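Local atomic coordinates of periplasmic cell division protein (SufI) (Aquifex aeolicus, PDB entry 6SYY), a protein that binds four copper ions as a multicopper oxidase and probably oxidises its substrates in the periplasm while reducing oxygen. Residues I201-Q206 with Y248-L253. Sequence-based numbering, arbitrary orientation.
Sequences IPLIIQ and YRFRIL
Ile201 and Leu203 close on the ring of Phe250 where two parallel neighbouring strands, 201-206 and 248-253, run through the middle of a cupredoxin-like domain, the β-sandwich unit from which multicopper oxidases are built. Ile201 lies side by side with Phe250, its branched CB 3.6 Å from CD1 of the ring. Leu203 comes at the same ring obliquely from further along its strand: CG sits anti to its own carbonyl carbon (chi1 -59°), and CD1 reaches the ring atom CD1 of Phe250 at 3.7 Å while also touching CB of Phe250. A flat ring thus fits between two aliphatic groups two residues apart on the facing strand, and Phe366 meets it from outside the pair. Further on, CD1 of Ile205 packs alongside CG2 of Ile252 at 3.8 Å, β-branched residues that suit an extended backbone and a buried face, where Leu263 touches both.

The other face carries Pro202, Arg251, Ile204 and Leu253. Pro202 has no N-H to give, yet its nitrogen is not needed in the ladder: the N-H donors on this strand are Ile201, Leu203 and Ile205. Leu253, whose CD2 lies 4.1 Å from CG2 of Ile204, also rests on Met177 of strand 176-181, with its side chain about 8 Å from a copper ion. The guanidinium groups of Arg249 and Arg251 lie nearly parallel, Arg251 NH2 over the centre of the first and Arg249 NH2 toward the rim of the second, a charge build-up presumably offset by salt bridges to Glu185 and Asp302 from Arg249 and to Asp200 from Arg251 NE; Arg251 NH1 hydrogen-bonds Thr155 OG1.

Five backbone hydrogen bonds join the strands in the parallel pattern. In one, Leu203 N donates to Arg251 O at 2.9 Å, nearly straight at 173°, but from above the carbonyl plane.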
loop_
_atom_site.group_PDB
_atom_site.type_symbol
_atom_site.label_atom_id
_atom_site.label_comp_id
_atom_site.label_asym_id
_atom_site.label_seq_id
_atom_site.Cartn_x
_atom_site.Cartn_y
_atom_site.Cartn_z
ATOM N N ILE A 201 -9.891 -8.121 9.371
ATOM C CA ILE A 201 -8.618 -8.012 10.071
ATOM C C ILE A 201 -7.580 -7.368 9.157
ATOM O O ILE A 201 -7.319 -7.877 8.062
ATOM C CB ILE A 201 -8.120 -9.385 10.552
ATOM C CG1 ILE A 201 -9.193 -10.089 11.394
ATOM C CG2 ILE A 201 -6.799 -9.243 11.297
ATOM C CD1 ILE A 201 -9.572 -9.361 12.653
ATOM N N PRO A 202 -6.945 -6.270 9.564
ATOM C CA PRO A 202 -5.812 -5.747 8.793
ATOM C C PRO A 202 -4.568 -6.584 9.033
ATOM O O PRO A 202 -4.312 -7.048 10.144
ATOM C CB PRO A 202 -5.635 -4.325 9.342
ATOM C CG PRO A 202 -6.138 -4.409 10.740
ATOM C CD PRO A 202 -7.257 -5.426 10.732
ATOM N N LEU A 203 -3.786 -6.771 7.971
ATOM C CA LEU A 203 -2.498 -7.457 8.061
ATOM C C LEU A 203 -1.468 -6.561 7.378
ATOM O O LEU A 203 -1.213 -6.678 6.176
ATOM C CB LEU A 203 -2.556 -8.853 7.438
ATOM C CG LEU A 203 -3.570 -9.859 8.003
ATOM C CD1 LEU A 203 -3.435 -11.186 7.285
ATOM C CD2 LEU A 203 -3.399 -10.053 9.501
ATOM N N ILE A 204 -0.887 -5.649 8.152
ATOM C CA ILE A 204 0.154 -4.757 7.660
ATOM C C ILE A 204 1.474 -5.508 7.809
ATOM O O ILE A 204 2.039 -5.588 8.902
ATOM C CB ILE A 204 0.155 -3.425 8.410
ATOM C CG1 ILE A 204 -1.199 -2.726 8.220
ATOM C CG2 ILE A 204 1.311 -2.545 7.939
ATOM C CD1 ILE A 204 -1.557 -1.748 9.315
ATOM N N ILE A 205 1.959 -6.076 6.708
ATOM C CA ILE A 205 3.136 -6.938 6.736
ATOM C C ILE A 205 4.382 -6.104 6.471
ATOM O O ILE A 205 4.463 -5.373 5.476
ATOM C CB ILE A 205 3.007 -8.082 5.718
ATOM C CG1 ILE A 205 1.694 -8.832 5.932
ATOM C CG2 ILE A 205 4.188 -9.033 5.843
ATOM C CD1 ILE A 205 1.507 -10.005 4.998
ATOM N N GLN A 206 5.356 -6.217 7.369
ATOM C CA GLN A 206 6.583 -5.442 7.305
ATOM C C GLN A 206 7.737 -6.315 7.769
ATOM O O GLN A 206 7.576 -7.156 8.656
ATOM C CB GLN A 206 6.501 -4.193 8.187
ATOM C CG GLN A 206 5.347 -3.261 7.872
ATOM C CD GLN A 206 5.359 -2.035 8.758
ATOM O OE1 GLN A 206 5.634 -0.925 8.298
ATOM N NE2 GLN A 206 5.074 -2.229 10.039
ATOM N N TYR A 248 -13.234 -15.069 7.123
ATOM C CA TYR A 248 -12.514 -13.887 7.573
ATOM C C TYR A 248 -12.078 -13.068 6.369
ATOM O O TYR A 248 -11.670 -13.619 5.342
ATOM C CB TYR A 248 -11.284 -14.256 8.405
ATOM C CG TYR A 248 -11.592 -14.660 9.824
ATOM C CD1 TYR A 248 -12.209 -15.874 10.099
ATOM C CD2 TYR A 248 -11.258 -13.835 10.891
ATOM C CE1 TYR A 248 -12.495 -16.252 11.398
ATOM C CE2 TYR A 248 -11.540 -14.204 12.195
ATOM C CZ TYR A 248 -12.159 -15.415 12.442
ATOM O OH TYR A 248 -12.445 -15.799 13.732
ATOM N N ARG A 249 -12.171 -11.753 6.496
ATOM C CA ARG A 249 -11.591 -10.842 5.525
ATOM C C ARG A 249 -10.273 -10.322 6.078
ATOM O O ARG A 249 -10.225 -9.813 7.203
ATOM C CB ARG A 249 -12.535 -9.681 5.226
ATOM C CG ARG A 249 -11.906 -8.587 4.390
ATOM C CD ARG A 249 -12.912 -7.506 4.109
ATOM N NE ARG A 249 -12.440 -6.574 3.094
ATOM C CZ ARG A 249 -13.229 -5.699 2.483
ATOM N NH1 ARG A 249 -14.521 -5.654 2.789
ATOM N NH2 ARG A 249 -12.733 -4.876 1.571
ATOM N N PHE A 250 -9.206 -10.463 5.298
ATOM C CA PHE A 250 -7.906 -9.915 5.662
ATOM C C PHE A 250 -7.510 -8.862 4.639
ATOM O O PHE A 250 -7.488 -9.136 3.433
ATOM C CB PHE A 250 -6.847 -11.012 5.754
ATOM C CG PHE A 250 -7.149 -12.051 6.790
ATOM C CD1 PHE A 250 -6.984 -11.770 8.137
ATOM C CD2 PHE A 250 -7.604 -13.305 6.421
ATOM C CE1 PHE A 250 -7.267 -12.723 9.097
ATOM C CE2 PHE A 250 -7.889 -14.262 7.376
ATOM C CZ PHE A 250 -7.720 -13.972 8.716
ATOM N N ARG A 251 -7.214 -7.660 5.125
ATOM C CA ARG A 251 -6.732 -6.558 4.298
ATOM C C ARG A 251 -5.215 -6.561 4.385
ATOM O O ARG A 251 -4.633 -6.012 5.324
ATOM C CB ARG A 251 -7.315 -5.231 4.762
ATOM C CG ARG A 251 -8.818 -5.176 4.654
ATOM C CD ARG A 251 -9.357 -3.935 5.312
ATOM N NE ARG A 251 -10.815 -3.951 5.353
ATOM C CZ ARG A 251 -11.594 -3.294 4.502
ATOM N NH1 ARG A 251 -11.058 -2.557 3.534
ATOM N NH2 ARG A 251 -12.910 -3.373 4.623
ATOM N N ILE A 252 -4.576 -7.194 3.409
ATOM C CA ILE A 252 -3.125 -7.334 3.428
ATOM C C ILE A 252 -2.509 -6.077 2.831
ATOM O O ILE A 252 -2.809 -5.704 1.692
ATOM C CB ILE A 252 -2.678 -8.589 2.670
ATOM C CG1 ILE A 252 -3.303 -9.835 3.303
ATOM C CG2 ILE A 252 -1.160 -8.675 2.663
ATOM C CD1 ILE A 252 -3.139 -11.080 2.479
ATOM N N LEU A 253 -1.659 -5.415 3.604
ATOM C CA LEU A 253 -0.952 -4.222 3.161
ATOM C C LEU A 253 0.536 -4.482 3.322
ATOM O O LEU A 253 1.009 -4.720 4.439
ATOM C CB LEU A 253 -1.384 -2.992 3.965
ATOM C CG LEU A 253 -0.848 -1.625 3.532
ATOM C CD1 LEU A 253 -1.829 -0.541 3.938
ATOM C CD2 LEU A 253 0.518 -1.334 4.130
#